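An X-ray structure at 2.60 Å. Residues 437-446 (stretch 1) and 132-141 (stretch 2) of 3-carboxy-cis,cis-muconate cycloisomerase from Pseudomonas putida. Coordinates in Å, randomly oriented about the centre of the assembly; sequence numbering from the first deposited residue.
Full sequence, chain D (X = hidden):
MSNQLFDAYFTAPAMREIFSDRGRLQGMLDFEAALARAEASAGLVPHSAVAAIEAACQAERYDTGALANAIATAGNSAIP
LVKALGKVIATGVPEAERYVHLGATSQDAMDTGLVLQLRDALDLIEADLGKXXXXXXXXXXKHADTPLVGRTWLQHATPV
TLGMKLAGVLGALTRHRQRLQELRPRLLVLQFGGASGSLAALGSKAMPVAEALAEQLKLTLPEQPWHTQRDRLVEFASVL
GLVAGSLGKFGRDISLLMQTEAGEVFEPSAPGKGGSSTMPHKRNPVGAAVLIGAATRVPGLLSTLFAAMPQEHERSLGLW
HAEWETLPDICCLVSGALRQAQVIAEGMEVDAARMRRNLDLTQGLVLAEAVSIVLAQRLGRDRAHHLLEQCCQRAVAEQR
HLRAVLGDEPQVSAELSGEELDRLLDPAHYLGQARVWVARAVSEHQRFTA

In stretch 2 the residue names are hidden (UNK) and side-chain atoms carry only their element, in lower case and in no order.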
# COMPACT_ATOMS: atom_id res chain seq x y z
N TRP D 437 -32.04 5.39 15.61
CA TRP D 437 -30.60 5.37 15.34
C TRP D 437 -29.99 6.74 15.66
O TRP D 437 -28.96 6.84 16.35
CB TRP D 437 -30.33 5.02 13.87
CG TRP D 437 -30.81 3.66 13.41
CD1 TRP D 437 -31.13 3.30 12.13
CD2 TRP D 437 -30.98 2.48 14.21
NE1 TRP D 437 -31.49 1.98 12.08
CE2 TRP D 437 -31.41 1.45 13.34
CE3 TRP D 437 -30.81 2.19 15.57
CZ2 TRP D 437 -31.68 0.14 13.78
CZ3 TRP D 437 -31.08 0.89 16.02
CH2 TRP D 437 -31.51 -0.12 15.13
N VAL D 438 -30.61 7.81 15.15
CA VAL D 438 -30.11 9.15 15.42
C VAL D 438 -30.08 9.42 16.92
O VAL D 438 -29.19 10.08 17.44
CB VAL D 438 -31.00 10.21 14.77
CG1 VAL D 438 -30.54 11.59 15.21
CG2 VAL D 438 -30.96 10.07 13.25
N ALA D 439 -31.08 8.89 17.63
CA ALA D 439 -31.20 9.06 19.07
C ALA D 439 -30.05 8.40 19.80
O ALA D 439 -29.38 9.03 20.62
CB ALA D 439 -32.49 8.48 19.53
N ARG D 440 -29.83 7.13 19.50
CA ARG D 440 -28.76 6.37 20.13
C ARG D 440 -27.39 6.97 19.86
O ARG D 440 -26.57 7.10 20.77
CB ARG D 440 -28.79 4.93 19.64
CG ARG D 440 -30.09 4.22 19.88
CD ARG D 440 -29.97 2.79 19.41
NE ARG D 440 -30.24 1.84 20.47
CZ ARG D 440 -29.51 0.75 20.70
NH1 ARG D 440 -28.45 0.48 19.96
NH2 ARG D 440 -29.85 -0.08 21.68
N ALA D 441 -27.13 7.33 18.61
CA ALA D 441 -25.84 7.91 18.25
C ALA D 441 -25.58 9.22 18.98
O ALA D 441 -24.48 9.43 19.51
CB ALA D 441 -25.77 8.13 16.74
N VAL D 442 -26.57 10.11 18.99
CA VAL D 442 -26.43 11.41 19.65
C VAL D 442 -26.28 11.18 21.14
O VAL D 442 -25.49 11.84 21.81
CB VAL D 442 -27.64 12.31 19.38
CG1 VAL D 442 -27.57 13.57 20.23
CG2 VAL D 442 -27.68 12.66 17.90
N SER D 443 -27.05 10.23 21.65
CA SER D 443 -27.01 9.89 23.06
C SER D 443 -25.57 9.53 23.46
O SER D 443 -24.99 10.13 24.36
CB SER D 443 -27.93 8.70 23.32
OG SER D 443 -27.89 8.32 24.68
N GLU D 444 -25.01 8.55 22.77
CA GLU D 444 -23.65 8.10 23.03
C GLU D 444 -22.63 9.24 22.89
O GLU D 444 -21.63 9.27 23.60
CB GLU D 444 -23.33 6.98 22.06
CG GLU D 444 -22.35 6.00 22.61
CD GLU D 444 -22.15 4.84 21.67
OE1 GLU D 444 -21.58 5.04 20.57
OE2 GLU D 444 -22.58 3.72 22.04
N HIS D 445 -22.90 10.16 21.98
CA HIS D 445 -22.02 11.30 21.76
C HIS D 445 -22.01 12.18 23.01
O HIS D 445 -20.97 12.71 23.40
CB HIS D 445 -22.48 12.12 20.54
CG HIS D 445 -21.92 13.51 20.49
ND1 HIS D 445 -20.58 13.77 20.31
CD2 HIS D 445 -22.53 14.71 20.64
CE1 HIS D 445 -20.39 15.08 20.34
NE2 HIS D 445 -21.55 15.67 20.54
N GLN D 446 -23.17 12.35 23.65
CA GLN D 446 -23.24 13.17 24.85
C GLN D 446 -22.65 12.43 26.04
O GLN D 446 -22.09 13.06 26.94
CB GLN D 446 -24.69 13.58 25.14
CG GLN D 446 -25.38 14.21 23.94
CD GLN D 446 -26.78 14.73 24.23
OE1 GLN D 446 -27.63 14.02 24.79
NE2 GLN D 446 -27.04 15.97 23.84
N UNK D 132 -16.38 18.91 15.32
CA UNK D 132 -17.09 18.28 14.22
C UNK D 132 -18.22 17.35 14.69
O UNK D 132 -19.31 17.36 14.12
c UNK D 132 -17.26 17.66 11.09
c UNK D 132 -16.10 17.49 13.34
c UNK D 132 -16.65 16.72 12.13
c UNK D 132 -15.53 15.92 11.53
N UNK D 133 -17.97 16.56 15.73
CA UNK D 133 -18.98 15.66 16.25
C UNK D 133 -20.18 16.45 16.79
O UNK D 133 -21.33 16.02 16.65
c UNK D 133 -18.40 14.78 17.34
N UNK D 134 -19.91 17.59 17.42
CA UNK D 134 -20.97 18.43 17.96
C UNK D 134 -21.90 18.90 16.86
O UNK D 134 -23.11 18.63 16.89
o UNK D 134 -20.78 18.60 20.82
o UNK D 134 -19.03 19.93 20.64
c UNK D 134 -20.04 19.37 20.15
c UNK D 134 -20.40 19.65 18.69
N UNK D 135 -21.32 19.57 15.87
CA UNK D 135 -22.12 20.10 14.77
C UNK D 135 -22.81 19.00 13.99
O UNK D 135 -23.92 19.19 13.48
c UNK D 135 -19.92 21.28 14.38
c UNK D 135 -21.28 20.98 13.80
o UNK D 135 -21.13 20.30 12.55
N UNK D 136 -22.16 17.85 13.89
CA UNK D 136 -22.73 16.72 13.16
C UNK D 136 -23.92 16.19 13.94
O UNK D 136 -24.90 15.72 13.38
c UNK D 136 -21.54 16.01 10.57
c UNK D 136 -21.54 14.97 11.66
c UNK D 136 -20.23 14.19 11.66
c UNK D 136 -21.69 15.63 13.01
N UNK D 137 -23.80 16.28 15.27
CA UNK D 137 -24.84 15.83 16.18
C UNK D 137 -26.12 16.66 16.01
O UNK D 137 -27.22 16.11 16.00
c UNK D 137 -24.34 15.97 17.61
o UNK D 137 -25.40 15.76 18.52
N UNK D 138 -25.96 17.97 15.86
CA UNK D 138 -27.10 18.86 15.69
C UNK D 138 -27.82 18.61 14.37
O UNK D 138 -29.04 18.49 14.32
c UNK D 138 -26.63 20.31 15.76
o UNK D 138 -25.32 22.61 18.26
c UNK D 138 -25.98 20.66 17.06
c UNK D 138 -25.85 22.15 17.25
n UNK D 138 -26.34 22.93 16.28
N UNK D 139 -27.04 18.54 13.29
CA UNK D 139 -27.58 18.27 11.96
C UNK D 139 -28.34 16.94 11.97
O UNK D 139 -29.40 16.81 11.38
n UNK D 139 -27.74 20.41 9.93
c UNK D 139 -26.45 18.22 10.94
c UNK D 139 -25.66 19.51 10.80
o UNK D 139 -25.86 21.60 9.65
c UNK D 139 -26.43 20.60 10.08
N UNK D 140 -27.78 15.93 12.64
CA UNK D 140 -28.43 14.63 12.71
C UNK D 140 -29.82 14.82 13.31
O UNK D 140 -30.82 14.36 12.76
c UNK D 140 -27.61 13.68 13.58
N UNK D 141 -29.89 15.50 14.45
CA UNK D 141 -31.17 15.74 15.10
C UNK D 141 -32.08 16.57 14.21
O UNK D 141 -33.24 16.23 14.01
c UNK D 141 -31.42 14.61 18.01
c UNK D 141 -30.06 16.60 18.73
c UNK D 141 -30.97 16.48 16.42
c UNK D 141 -30.41 15.66 17.58

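Both stretches are helical, and position 132 opens the second with four side-chain carbons forked at the second. They are out of reach of stretch 1, and the residue is buried, as suits an aliphatic chain: L132.

Position 133 has a single side-chain carbon. Its CB points toward stretch 1 and lies 3.6 Å from CE1 of H445, while its backbone O sits over one face of that imidazole. This is A133, whose lone methyl leaves room for the ring.

At position 134 two carbons end in a pair of oxygens, a short carboxylate. Its CA-to-CB bond points away from stretch 1, yet the end of the side chain comes nearer, and one of its oxygens lies 3.0 Å from NE2 of H445. The residue is D134. NE2 of H445 donates a hydrogen bond to OD1 of D134, with an N-H...O angle of 146°. The carboxylate oxygen meets the ring at its edge, near the plane, where the N-H lies.

Position 135 carries one carbon bearing an oxygen and a carbon, the beta-branched pattern of threonine. The CA-to-CB bond of T135 points away from stretch 1, and its hydroxyl suits a partly exposed place without contact there. Position 136 again shows four carbons forked at the second; it is L136, an aliphatic chain buried but out of reach of stretch 1.

Position 137 has one carbon and then one oxygen, which lies 3.5 Å from CG1 of V442 and 3.7 Å from CD2 of H445. This is S137, a small side chain where the helices run close: its CA is 5.8 Å from CA of V442.

Positions 138 and 139 each have three carbons, the third carrying an oxygen and a nitrogen, and neither touches stretch 1. Both are glutamines. The CA-to-CB bond of Q138 points away from stretch 1; Q138 is exposed and Q139 partly exposed, so polar amides suit both.

Position 140 has one carbon, a CB pointing toward stretch 1, 4.0 Å from CG1 of V438. It is A140, its small size suiting a spacing of 6.3 Å between its CA and CA of V438. Position 141 has four carbons forked at the second. Its CB points sideways, but the branched end comes nearer, placing a terminal carbon 4.2 Å from CG1 of V438. This is L141, whose CG also lies 4.1 Å from CG2 of V442.

The helices run nearly antiparallel, at 156°, with axes 10.0 Å apart at closest approach. V438, V442 and H445 face small residues A140, S137 and A133 in turn. V438 at one end and V442 in the middle pack against A140, L141 and S137, the H445–D134 hydrogen bond lies at the other end, and the interface buries 348 Å².

Stretch 2 132-141: LADTLSQQAL
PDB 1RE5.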